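Local coordinates for cytochrome c-552/4 domain-containing protein (Ignicoccus hospitalis KIN4/I, PDB 4QO5), which is a membrane-associated octaheme cytochrome c that binds eight c-type hemes and probably serves in electron transfer, at residues Ile228-Tyr233 and Thr283-His288; Val244-Val249 and Ile480-Ala485; Cys287-Leu292 and Arg304-Asp309. All blocks are in the same frame, centred on the assembly; numbering follows the deposited sequence.

Interaction 1 (Ile228-Tyr233 and Thr283-His288). With HEC (heme c), chain H.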
loop_
_atom_site.group_PDB
_atom_site.type_symbol
_atom_site.label_atom_id
_atom_site.label_comp_id
_atom_site.label_asym_id
_atom_site.label_seq_id
_atom_site.Cartn_x
_atom_site.Cartn_y
_atom_site.Cartn_z
ATOM N N ILE A 228 19.018 7.224 5.027
ATOM C CA ILE A 228 17.724 6.754 5.503
ATOM C C ILE A 228 16.782 7.908 5.866
ATOM O O ILE A 228 15.593 7.880 5.529
ATOM C CB ILE A 228 17.865 5.762 6.686
ATOM C CG1 ILE A 228 18.504 4.457 6.194
ATOM C CG2 ILE A 228 16.499 5.485 7.304
ATOM C CD1 ILE A 228 18.657 3.369 7.271
ATOM N N ALA A 229 17.318 8.946 6.515
ATOM C CA ALA A 229 16.507 10.085 6.931
ATOM C C ALA A 229 15.904 10.781 5.714
ATOM O O ALA A 229 14.818 11.350 5.791
ATOM C CB ALA A 229 17.348 11.075 7.746
ATOM N N ARG A 230 16.610 10.734 4.593
ATOM C CA ARG A 230 16.114 11.368 3.377
ATOM C C ARG A 230 15.290 10.469 2.470
ATOM O O ARG A 230 14.936 10.872 1.362
ATOM C CB ARG A 230 17.295 11.884 2.590
ATOM C CG ARG A 230 17.974 13.053 3.235
ATOM C CD ARG A 230 19.374 13.228 2.705
ATOM N NE ARG A 230 19.890 14.538 3.031
ATOM C CZ ARG A 230 21.070 14.965 2.626
ATOM N NH1 ARG A 230 21.839 14.112 1.993
ATOM N NH2 ARG A 230 21.513 16.197 2.938
ATOM N N SER A 231 15.015 9.254 2.922
ATOM C CA SER A 231 14.197 8.324 2.143
ATOM C C SER A 231 12.735 8.577 2.492
ATOM O O SER A 231 12.435 9.117 3.548
ATOM C CB SER A 231 14.557 6.863 2.496
ATOM O OG SER A 231 14.108 6.523 3.803
ATOM N N PRO A 232 11.814 8.151 1.634
ATOM C CA PRO A 232 10.399 8.260 2.020
ATOM C C PRO A 232 9.993 7.197 3.038
ATOM O O PRO A 232 9.047 7.393 3.800
ATOM C CB PRO A 232 9.671 7.997 0.695
ATOM C CG PRO A 232 10.621 7.067 -0.051
ATOM C CD PRO A 232 11.992 7.584 0.281
ATOM N N TYR A 233 10.702 6.075 3.038
ATOM C CA TYR A 233 10.320 4.920 3.841
ATOM C C TYR A 233 10.336 5.260 5.312
ATOM O O TYR A 233 9.462 4.859 6.069
ATOM C CB TYR A 233 11.288 3.779 3.599
ATOM C CG TYR A 233 11.246 3.277 2.183
ATOM C CD1 TYR A 233 10.132 2.615 1.708
ATOM C CD2 TYR A 233 12.329 3.464 1.327
ATOM C CE1 TYR A 233 10.088 2.141 0.408
ATOM C CE2 TYR A 233 12.294 2.987 0.021
ATOM C CZ TYR A 233 11.174 2.328 -0.422
ATOM O OH TYR A 233 11.127 1.864 -1.720
ATOM N N THR A 283 12.256 14.028 -2.088
ATOM C CA THR A 283 11.644 13.220 -1.046
ATOM C C THR A 283 11.109 14.114 0.063
ATOM O O THR A 283 11.228 15.344 -0.003
ATOM C CB THR A 283 12.663 12.272 -0.387
ATOM O OG1 THR A 283 13.690 13.041 0.265
ATOM C CG2 THR A 283 13.283 11.342 -1.418
ATOM N N CYS A 284 10.552 13.489 1.098
ATOM C CA CYS A 284 10.026 14.236 2.243
ATOM C C CYS A 284 11.046 15.231 2.766
ATOM O O CYS A 284 10.732 16.403 2.953
ATOM C CB CYS A 284 9.677 13.297 3.384
ATOM S SG CYS A 284 9.142 11.668 2.878
ATOM N N ALA A 285 12.268 14.768 3.003
ATOM C CA ALA A 285 13.304 15.647 3.568
ATOM C C ALA A 285 13.598 16.838 2.654
ATOM O O ALA A 285 13.814 17.950 3.131
ATOM C CB ALA A 285 14.574 14.879 3.841
ATOM N N THR A 286 13.606 16.604 1.341
ATOM C CA THR A 286 13.905 17.672 0.376
ATOM C C THR A 286 13.046 18.895 0.621
ATOM O O THR A 286 13.543 20.025 0.682
ATOM C CB THR A 286 13.665 17.221 -1.098
ATOM O OG1 THR A 286 14.394 16.011 -1.372
ATOM C CG2 THR A 286 14.105 18.326 -2.052
ATOM N N CYS A 287 11.755 18.671 0.824
ATOM C CA CYS A 287 10.845 19.795 0.939
ATOM C C CYS A 287 10.623 20.250 2.371
ATOM O O CYS A 287 10.203 21.381 2.597
ATOM C CB CYS A 287 9.521 19.455 0.285
ATOM S SG CYS A 287 9.749 19.154 -1.494
ATOM N N HIS A 288 10.915 19.371 3.325
ATOM C CA HIS A 288 10.558 19.623 4.719
ATOM C C HIS A 288 11.668 19.928 5.696
ATOM O O HIS A 288 11.394 20.527 6.732
ATOM C CB HIS A 288 9.740 18.454 5.263
ATOM C CG HIS A 288 8.351 18.452 4.744
ATOM N ND1 HIS A 288 7.429 19.408 5.109
ATOM C CD2 HIS A 288 7.745 17.673 3.816
ATOM C CE1 HIS A 288 6.301 19.199 4.460
ATOM N NE2 HIS A 288 6.462 18.135 3.694
HETATM FE FE HEC H . 4.930 17.229 2.525
HETATM C CHA HEC H . 2.458 19.230 3.854
HETATM C CHB HEC H . 4.958 15.302 5.350
HETATM C CHC HEC H . 6.760 14.907 0.888
HETATM C CHD HEC H . 5.624 19.516 0.175
HETATM N NA HEC H . 3.923 17.276 4.258
HETATM C C1A HEC H . 2.876 18.127 4.584
HETATM C C2A HEC H . 2.287 17.667 5.816
HETATM C C3A HEC H . 2.952 16.571 6.223
HETATM C C4A HEC H . 4.009 16.307 5.264
HETATM C CMA HEC H . 2.703 15.718 7.492
HETATM C CAA HEC H . 1.070 18.339 6.490
HETATM C CBA HEC H . 1.541 19.109 7.731
HETATM C CGA HEC H . 0.348 19.920 8.165
HETATM O O1A HEC H . -0.531 19.368 8.874
HETATM O O2A HEC H . 0.260 21.108 7.756
HETATM N NB HEC H . 5.754 15.497 3.063
HETATM C C1B HEC H . 5.537 14.806 4.235
HETATM C C2B HEC H . 5.897 13.447 4.038
HETATM C C3B HEC H . 6.335 13.376 2.773
HETATM C C4B HEC H . 6.290 14.654 2.156
HETATM C CMB HEC H . 5.755 12.392 5.176
HETATM C CAB HEC H . 6.812 12.268 1.854
HETATM C CBB HEC H . 6.093 10.937 2.091
HETATM N NC HEC H . 6.070 17.216 0.959
HETATM C C1C HEC H . 6.681 16.150 0.326
HETATM C C2C HEC H . 7.411 16.629 -0.829
HETATM C C3C HEC H . 6.805 17.797 -1.119
HETATM C C4C HEC H . 6.130 18.249 0.053
HETATM C CMC HEC H . 7.916 15.592 -1.855
HETATM C CAC HEC H . 6.962 18.832 -2.256
HETATM C CBC HEC H . 7.364 18.316 -3.645
HETATM N ND HEC H . 4.165 19.087 2.092
HETATM C C1D HEC H . 4.596 19.845 1.015
HETATM C C2D HEC H . 3.825 21.048 0.942
HETATM C C3D HEC H . 2.819 20.947 2.069
HETATM C C4D HEC H . 3.111 19.699 2.748
HETATM C CMD HEC H . 3.966 22.171 -0.110
HETATM C CAD HEC H . 1.768 21.981 2.490
HETATM C CBD HEC H . 2.554 22.929 3.420
HETATM C CGD HEC H . 1.617 23.562 4.412
HETATM O O1D HEC H . 0.557 22.955 4.693
HETATM O O2D HEC H . 1.915 24.675 4.927
HETATM O O HOH W 1 12.884 11.915 3.910
#
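Ala285 sets its methyl against the root of the Arg230 side chain, with CB 3.9 Å from Arg230 CG. The extended Arg230 chain then runs on to a propionate of another heme, where NE makes its hydrogen bond, and NH1 bonds to the carbonyls of Met268 and Ala270. One direct hydrogen bond joins the segments: Thr283 OG1 donates to Arg230 O at 2.7 Å. The Thr283 hydroxyl sits in the crowded position between backbone N and carbonyl carbon (chi1 63°) and meets the carbonyl from above its plane, 31° out, not along a lone pair. Thr283 is also the N-cap of helix 284-288, and its own N gives a bond to Thr286 OG1 at 3.0 Å. A water ties the backbones together, donating to Ala229 O and Ser231 O and accepting from Ala285 N at 3.1 Å. Across the bend, Ser231 OG donates in plane to a lone pair of Ile228 O, which Ser231 N also grips. Pro232 lies against sulfur, its CA 3.7 Å from Cys284 SG. That sulfur and Cys287 SG carry the thioether links to CAB and CAC of the heme, modelled long. His288 NE2 binds the heme FE at 2.1 Å opposite Met486. Cys284, Ala285, Thr286, Cys287 and His288 thus form the CXXCH heme-attachment motif of c-type cytochromes.

Interaction 2 (Val244-Val249 and Ile480-Ala485); sequences VPAFNV and IRYGTA. With HEC (heme c), chain H.
A chi1 of -89° at Tyr482, well past the ideal staggered value, and a chi2 of 45° swing the phenol ring off helix 464-485 into the corner where helix 246-252 starts. On the other side Val249 holds CG1 anti to the backbone N (chi1 163°), which turns both methyls to the backbone of Tyr482 and Gly483. The ring meets the first segment mainly along its CD2-CE2 side. Ala246 N lies at that edge, in the ring plane, 3.5 Å from Tyr482 CD2, but its hydrogen bond goes to Val244 O, so the meeting is plain packing. Pro245 crosses obliquely, its CD 3.5 Å from Tyr482 CD2, and Val244 runs alongside, pointing the same way, with CG1 3.6 Å from Tyr482 OH. One face of the ring looks onto the rim of the heme carried by His288, C2A standing 4.3 Å above the ring plane. This is one wall of a c-type heme pocket, built where the last turn of the long helix 464-485 packs on the N-terminal turn of a short one. Tyr482 OH, 3.4 Å from the heme methyl CMA, is hydrogen-bonded to a propionate oxygen of a different heme, so one side chain touches two cofactors. An alanine in place of Tyr482, lacking the ring and hydroxyl and so the propionate bond, would probably loosen the packing of Val244, Pro245 and Ala246 on the long helix. Ala246 CB presses on the same heme, 3.3 Å from CMB. Ala485 reaches its other margin, CB 3.7 Å from CAD. At Val249, Gly483 offers bare backbone to the valine, Val249 CG2 coming within 3.8 Å of Gly483 CA.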
loop_
_atom_site.group_PDB
_atom_site.type_symbol
_atom_site.label_atom_id
_atom_site.label_comp_id
_atom_site.label_asym_id
_atom_site.label_seq_id
_atom_site.Cartn_x
_atom_site.Cartn_y
_atom_site.Cartn_z
ATOM N N VAL A 244 -2.983 10.464 8.080
ATOM C CA VAL A 244 -1.869 11.351 7.766
ATOM C C VAL A 244 -1.092 10.818 6.559
ATOM O O VAL A 244 0.113 10.614 6.635
ATOM C CB VAL A 244 -0.931 11.511 9.012
ATOM C CG1 VAL A 244 -1.600 12.365 10.094
ATOM C CG2 VAL A 244 -0.565 10.140 9.608
ATOM N N PRO A 245 -1.780 10.649 5.410
ATOM C CA PRO A 245 -1.279 9.805 4.316
ATOM C C PRO A 245 -0.186 10.444 3.470
ATOM O O PRO A 245 -0.240 10.325 2.243
ATOM C CB PRO A 245 -2.516 9.625 3.438
ATOM C CG PRO A 245 -3.233 10.965 3.560
ATOM C CD PRO A 245 -3.063 11.291 5.061
ATOM N N ALA A 246 0.768 11.134 4.084
ATOM C CA ALA A 246 1.807 11.774 3.288
ATOM C C ALA A 246 2.655 10.756 2.497
ATOM O O ALA A 246 2.952 10.977 1.315
ATOM C CB ALA A 246 2.652 12.719 4.139
ATOM N N PHE A 247 2.975 9.611 3.101
ATOM C CA PHE A 247 3.736 8.598 2.383
ATOM C C PHE A 247 2.985 8.077 1.165
ATOM O O PHE A 247 3.568 7.880 0.100
ATOM C CB PHE A 247 4.124 7.418 3.289
ATOM C CG PHE A 247 4.891 6.351 2.579
ATOM C CD1 PHE A 247 6.239 6.519 2.318
ATOM C CD2 PHE A 247 4.266 5.182 2.161
ATOM C CE1 PHE A 247 6.964 5.549 1.666
ATOM C CE2 PHE A 247 4.982 4.202 1.498
ATOM C CZ PHE A 247 6.340 4.384 1.253
ATOM N N ASN A 248 1.686 7.853 1.329
ATOM C CA ASN A 248 0.887 7.219 0.285
ATOM C C ASN A 248 0.677 8.175 -0.865
ATOM O O ASN A 248 0.748 7.795 -2.028
ATOM C CB ASN A 248 -0.464 6.834 0.848
ATOM C CG ASN A 248 -0.354 5.976 2.100
ATOM O OD1 ASN A 248 -0.231 6.493 3.213
ATOM N ND2 ASN A 248 -0.400 4.662 1.921
ATOM N N VAL A 249 0.431 9.430 -0.513
ATOM C CA VAL A 249 0.290 10.498 -1.501
ATOM C C VAL A 249 1.582 10.641 -2.297
ATOM O O VAL A 249 1.568 10.694 -3.530
ATOM C CB VAL A 249 -0.032 11.830 -0.809
ATOM C CG1 VAL A 249 0.228 12.999 -1.755
ATOM C CG2 VAL A 249 -1.498 11.845 -0.343
ATOM N N ILE A 480 -7.612 14.893 1.369
ATOM C CA ILE A 480 -7.807 15.789 0.226
ATOM C C ILE A 480 -6.778 16.914 0.227
ATOM O O ILE A 480 -6.188 17.246 -0.808
ATOM C CB ILE A 480 -9.234 16.378 0.222
ATOM C CG1 ILE A 480 -10.243 15.276 -0.099
ATOM C CG2 ILE A 480 -9.360 17.518 -0.818
ATOM C CD1 ILE A 480 -11.673 15.631 0.279
ATOM N N ARG A 481 -6.556 17.495 1.404
ATOM C CA ARG A 481 -5.587 18.566 1.550
ATOM C C ARG A 481 -4.166 18.046 1.325
ATOM O O ARG A 481 -3.390 18.666 0.611
ATOM C CB ARG A 481 -5.725 19.219 2.927
ATOM C CG ARG A 481 -7.049 19.969 3.089
ATOM C CD ARG A 481 -7.104 20.718 4.422
ATOM N NE ARG A 481 -7.298 19.835 5.571
ATOM C CZ ARG A 481 -8.433 19.749 6.261
ATOM N NH1 ARG A 481 -9.485 20.468 5.906
ATOM N NH2 ARG A 481 -8.523 18.935 7.304
ATOM N N TYR A 482 -3.843 16.889 1.906
ATOM C CA TYR A 482 -2.522 16.293 1.705
ATOM C C TYR A 482 -2.250 16.005 0.226
ATOM O O TYR A 482 -1.139 16.248 -0.280
ATOM C CB TYR A 482 -2.431 14.953 2.452
ATOM C CG TYR A 482 -1.959 15.024 3.889
ATOM C CD1 TYR A 482 -2.446 15.979 4.773
ATOM C CD2 TYR A 482 -1.040 14.105 4.364
ATOM C CE1 TYR A 482 -2.011 16.006 6.110
ATOM C CE2 TYR A 482 -0.606 14.125 5.687
ATOM C CZ TYR A 482 -1.085 15.075 6.547
ATOM O OH TYR A 482 -0.636 15.071 7.858
ATOM N N GLY A 483 -3.242 15.416 -0.437
ATOM C CA GLY A 483 -3.119 14.996 -1.828
ATOM C C GLY A 483 -2.947 16.192 -2.745
ATOM O O GLY A 483 -2.215 16.138 -3.732
ATOM N N THR A 484 -3.605 17.291 -2.395
ATOM C CA THR A 484 -3.495 18.528 -3.192
ATOM C C THR A 484 -2.118 19.140 -2.964
ATOM O O THR A 484 -1.428 19.487 -3.905
ATOM C CB THR A 484 -4.596 19.515 -2.818
ATOM O OG1 THR A 484 -5.866 18.870 -2.974
ATOM C CG2 THR A 484 -4.541 20.776 -3.706
ATOM N N ALA A 485 -1.694 19.210 -1.700
ATOM C CA ALA A 485 -0.395 19.784 -1.369
ATOM C C ALA A 485 0.768 19.031 -2.004
ATOM O O ALA A 485 1.758 19.646 -2.405
ATOM C CB ALA A 485 -0.203 19.835 0.154
HETATM FE FE HEC H . 4.930 17.229 2.525
HETATM C CHA HEC H . 2.458 19.230 3.854
HETATM C CHB HEC H . 4.958 15.302 5.350
HETATM C CHC HEC H . 6.760 14.907 0.888
HETATM C CHD HEC H . 5.624 19.516 0.175
HETATM N NA HEC H . 3.923 17.276 4.258
HETATM C C1A HEC H . 2.876 18.127 4.584
HETATM C C2A HEC H . 2.287 17.667 5.816
HETATM C C3A HEC H . 2.952 16.571 6.223
HETATM C C4A HEC H . 4.009 16.307 5.264
HETATM C CMA HEC H . 2.703 15.718 7.492
HETATM C CAA HEC H . 1.070 18.339 6.490
HETATM C CBA HEC H . 1.541 19.109 7.731
HETATM C CGA HEC H . 0.348 19.920 8.165
HETATM O O1A HEC H . -0.531 19.368 8.874
HETATM O O2A HEC H . 0.260 21.108 7.756
HETATM N NB HEC H . 5.754 15.497 3.063
HETATM C C1B HEC H . 5.537 14.806 4.235
HETATM C C2B HEC H . 5.897 13.447 4.038
HETATM C C3B HEC H . 6.335 13.376 2.773
HETATM C C4B HEC H . 6.290 14.654 2.156
HETATM C CMB HEC H . 5.755 12.392 5.176
HETATM C CAB HEC H . 6.812 12.268 1.854
HETATM C CBB HEC H . 6.093 10.937 2.091
HETATM N NC HEC H . 6.070 17.216 0.959
HETATM C C1C HEC H . 6.681 16.150 0.326
HETATM C C2C HEC H . 7.411 16.629 -0.829
HETATM C C3C HEC H . 6.805 17.797 -1.119
HETATM C C4C HEC H . 6.130 18.249 0.053
HETATM C CMC HEC H . 7.916 15.592 -1.855
HETATM C CAC HEC H . 6.962 18.832 -2.256
HETATM C CBC HEC H . 7.364 18.316 -3.645
HETATM N ND HEC H . 4.165 19.087 2.092
HETATM C C1D HEC H . 4.596 19.845 1.015
HETATM C C2D HEC H . 3.825 21.048 0.942
HETATM C C3D HEC H . 2.819 20.947 2.069
HETATM C C4D HEC H . 3.111 19.699 2.748
HETATM C CMD HEC H . 3.966 22.171 -0.110
HETATM C CAD HEC H . 1.768 21.981 2.490
HETATM C CBD HEC H . 2.554 22.929 3.420
HETATM C CGD HEC H . 1.617 23.562 4.412
HETATM O O1D HEC H . 0.557 22.955 4.693
HETATM O O2D HEC H . 1.915 24.675 4.927
#

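Interaction 3 (Cys287-Leu292 and Arg304-Asp309). With HEC (heme c), chain F.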
loop_
_atom_site.group_PDB
_atom_site.type_symbol
_atom_site.label_atom_id
_atom_site.label_comp_id
_atom_site.label_asym_id
_atom_site.label_seq_id
_atom_site.Cartn_x
_atom_site.Cartn_y
_atom_site.Cartn_z
ATOM N N CYS A 287 11.755 18.671 0.824
ATOM C CA CYS A 287 10.845 19.795 0.939
ATOM C C CYS A 287 10.623 20.250 2.371
ATOM O O CYS A 287 10.203 21.381 2.597
ATOM C CB CYS A 287 9.521 19.455 0.285
ATOM S SG CYS A 287 9.749 19.154 -1.494
ATOM N N HIS A 288 10.915 19.371 3.325
ATOM C CA HIS A 288 10.558 19.623 4.719
ATOM C C HIS A 288 11.668 19.928 5.696
ATOM O O HIS A 288 11.394 20.527 6.732
ATOM C CB HIS A 288 9.740 18.454 5.263
ATOM C CG HIS A 288 8.351 18.452 4.744
ATOM N ND1 HIS A 288 7.429 19.408 5.109
ATOM C CD2 HIS A 288 7.745 17.673 3.816
ATOM C CE1 HIS A 288 6.301 19.199 4.460
ATOM N NE2 HIS A 288 6.462 18.135 3.694
ATOM N N MET A 289 12.905 19.543 5.381
ATOM C CA MET A 289 13.963 19.576 6.393
ATOM C C MET A 289 15.356 19.898 5.880
ATOM O O MET A 289 16.153 20.513 6.586
ATOM C CB MET A 289 14.038 18.220 7.138
ATOM C CG MET A 289 12.777 17.888 7.927
ATOM S SD MET A 289 12.945 16.462 9.011
ATOM C CE MET A 289 13.863 17.176 10.394
ATOM N N SER A 290 15.659 19.480 4.662
ATOM C CA SER A 290 17.057 19.423 4.207
ATOM C C SER A 290 17.727 20.779 3.976
ATOM O O SER A 290 17.080 21.736 3.586
ATOM C CB SER A 290 17.133 18.640 2.899
ATOM O OG SER A 290 16.802 17.279 3.115
ATOM N N LEU A 291 19.042 20.821 4.174
ATOM C CA LEU A 291 19.863 21.892 3.623
ATOM C C LEU A 291 19.950 21.673 2.113
ATOM O O LEU A 291 20.360 20.605 1.659
ATOM C CB LEU A 291 21.264 21.840 4.220
ATOM C CG LEU A 291 22.359 22.676 3.555
ATOM C CD1 LEU A 291 22.019 24.185 3.569
ATOM C CD2 LEU A 291 23.696 22.422 4.261
ATOM N N LEU A 292 19.539 22.668 1.341
ATOM C CA LEU A 292 19.587 22.586 -0.121
ATOM C C LEU A 292 20.455 23.715 -0.661
ATOM O O LEU A 292 20.276 24.876 -0.288
ATOM C CB LEU A 292 18.183 22.691 -0.714
ATOM C CG LEU A 292 17.165 21.597 -0.356
ATOM C CD1 LEU A 292 15.867 21.861 -1.125
ATOM C CD2 LEU A 292 17.669 20.137 -0.592
ATOM N N ARG A 304 18.789 23.981 6.499
ATOM C CA ARG A 304 18.318 22.795 7.205
ATOM C C ARG A 304 17.500 23.191 8.428
ATOM O O ARG A 304 17.820 24.186 9.123
ATOM C CB ARG A 304 19.491 21.932 7.644
ATOM C CG ARG A 304 19.076 20.540 8.141
ATOM C CD ARG A 304 20.264 19.805 8.699
ATOM N NE ARG A 304 21.261 19.508 7.675
ATOM C CZ ARG A 304 22.489 20.014 7.645
ATOM N NH1 ARG A 304 22.879 20.901 8.562
ATOM N NH2 ARG A 304 23.321 19.643 6.678
ATOM N N THR A 305 16.435 22.443 8.690
ATOM C CA THR A 305 15.712 22.627 9.949
ATOM C C THR A 305 15.308 21.310 10.612
ATOM O O THR A 305 14.836 20.393 9.939
ATOM C CB THR A 305 14.454 23.502 9.772
ATOM O OG1 THR A 305 13.859 23.744 11.052
ATOM C CG2 THR A 305 13.431 22.831 8.862
ATOM N N HIS A 306 15.490 21.239 11.932
ATOM C CA HIS A 306 14.953 20.125 12.719
ATOM C C HIS A 306 13.692 20.543 13.442
ATOM O O HIS A 306 13.205 19.858 14.330
ATOM C CB HIS A 306 15.980 19.568 13.698
ATOM C CG HIS A 306 16.851 18.519 13.092
ATOM N ND1 HIS A 306 17.930 18.824 12.287
ATOM C CD2 HIS A 306 16.776 17.170 13.130
ATOM C CE1 HIS A 306 18.500 17.708 11.880
ATOM N NE2 HIS A 306 17.825 16.696 12.384
ATOM N N ASN A 307 13.181 21.704 13.068
ATOM C CA ASN A 307 11.856 22.105 13.522
ATOM C C ASN A 307 11.016 22.204 12.277
ATOM O O ASN A 307 11.010 23.250 11.617
ATOM C CB ASN A 307 11.919 23.466 14.198
ATOM C CG ASN A 307 10.564 23.907 14.741
ATOM O OD1 ASN A 307 9.534 23.297 14.447
ATOM N ND2 ASN A 307 10.561 24.968 15.515
ATOM N N VAL A 308 10.308 21.125 11.949
ATOM C CA VAL A 308 9.587 21.083 10.675
ATOM C C VAL A 308 8.483 22.135 10.564
ATOM O O VAL A 308 8.121 22.525 9.455
ATOM C CB VAL A 308 9.016 19.692 10.369
ATOM C CG1 VAL A 308 10.144 18.676 10.322
ATOM C CG2 VAL A 308 8.006 19.301 11.415
ATOM N N ASP A 309 7.954 22.585 11.702
ATOM C CA ASP A 309 6.907 23.612 11.725
ATOM C C ASP A 309 7.302 24.866 10.939
ATOM O O ASP A 309 6.448 25.534 10.341
ATOM C CB ASP A 309 6.606 24.067 13.168
ATOM C CG ASP A 309 6.341 22.910 14.120
ATOM O OD1 ASP A 309 6.395 23.148 15.348
ATOM O OD2 ASP A 309 6.089 21.778 13.651
HETATM FE FE HEC F . 18.097 14.560 12.385
HETATM C CHA HEC F . 20.197 14.990 9.667
HETATM C CHB HEC F . 20.703 14.935 14.533
HETATM C CHC HEC F . 15.954 14.191 15.090
HETATM C CHD HEC F . 15.450 14.210 10.283
HETATM N NA HEC F . 20.023 14.854 12.103
HETATM C C1A HEC F . 20.721 15.078 10.938
HETATM C C2A HEC F . 22.093 15.367 11.250
HETATM C C3A HEC F . 22.211 15.366 12.576
HETATM C C4A HEC F . 20.922 15.058 13.166
HETATM C CMA HEC F . 23.500 15.634 13.365
HETATM C CAA HEC F . 23.215 15.647 10.229
HETATM C CBA HEC F . 23.007 17.031 9.596
HETATM C CGA HEC F . 23.261 18.092 10.640
HETATM O O1A HEC F . 24.447 18.317 10.991
HETATM O O2A HEC F . 22.280 18.708 11.118
HETATM N NB HEC F . 18.325 14.518 14.366
HETATM C C1B HEC F . 19.456 14.800 15.093
HETATM C C2B HEC F . 19.084 14.885 16.494
HETATM C C3B HEC F . 17.742 14.737 16.541
HETATM C C4B HEC F . 17.274 14.458 15.248
HETATM C CMB HEC F . 20.076 15.293 17.613
HETATM C CAB HEC F . 16.572 14.821 17.545
HETATM C CBB HEC F . 16.750 16.055 18.500
HETATM N NC HEC F . 16.172 14.303 12.704
HETATM C C1C HEC F . 15.419 14.091 13.829
HETATM C C2C HEC F . 14.138 13.519 13.491
HETATM C C3C HEC F . 14.017 13.835 12.192
HETATM C C4C HEC F . 15.292 14.111 11.644
HETATM C CMC HEC F . 12.989 13.510 14.531
HETATM C CAC HEC F . 12.894 13.761 11.159
HETATM C CBC HEC F . 11.510 14.282 11.645
HETATM N ND HEC F . 17.855 14.573 10.320
HETATM C C1D HEC F . 16.644 14.444 9.667
HETATM C C2D HEC F . 16.837 14.609 8.260
HETATM C C3D HEC F . 18.328 14.822 8.072
HETATM C C4D HEC F . 18.871 14.820 9.413
HETATM C CMD HEC F . 15.757 14.530 7.158
HETATM C CAD HEC F . 19.088 15.108 6.767
HETATM C CBD HEC F . 19.099 16.645 6.721
HETATM C CGD HEC F . 19.492 17.212 5.387
HETATM O O1D HEC F . 20.098 18.318 5.368
HETATM O O2D HEC F . 19.196 16.586 4.340
HETATM O O HOH W 2 8.621 20.959 7.152
#
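Just beyond the CXXCH heme-attachment motif the chain leaves its helix and meets Arg304-Asp309 at the base of a short beta-hairpin, with Leu292 backbone-bonded to Ile301 and Ala302. Thr305 N donates to Met289 O at 2.9 Å in the carbonyl plane, nearly straight at 161°. The Arg304 guanidinium is sandwiched: Leu291 CB lies 3.7 Å above one face, toward the rim, and the propionate carbon CBA of the heme bound by His306 3.5 Å from the other, over the centre. A bend at chi3 (-66°) lets Arg304 NE reach the other propionate, giving a bond to O1D at 2.8 Å. Leu291 N donates to the same O1D at 3.0 Å, and Ser290 OG to O2D, so three donors from the two segments grip this carboxylate, with Arg230 NE as a fourth, and would probably offset its charge. Met289, bent at chi3 (78°), crosses Val308 obliquely, its CG 3.6 Å from Val308 CG1, and brings CE over one face of the His306 ring. Its sulfur meets the heme margin, SD 3.5 Å from CAC. His306 NE2 binds this heme's iron opposite His219. Thr305 O is buried beside the methionine without a polar partner. A water in the plane of the His288 ring accepts from ND1 at 2.8 Å while donating to His288 O and Val308 O.

In the fold
Interactions 1 and 3 are consecutive on the chain, sharing Cys287 and His288, with centres 10 Å apart; a probable hydrogen bond from Ser290 N to Ala285 O (2.8 Å) joins them. Interaction 2 comes at the heme of His288 from the face opposite His288, its centre 15 Å from that of interaction 1, and the two meet where Pro232 O lies 3.3 Å from Phe247 CD1. Interactions 2 and 3 do not touch, their nearest atoms being about 7 Å apart. FE of HEC (chain H), bound by His288, lies 16.7 Å from FE of HEC (chain F), bound by His306, and a further heme touches interactions 1 and 3. Residues 283-309 thus supply ligands to two cofactors, consistent with electron passage through the heme array.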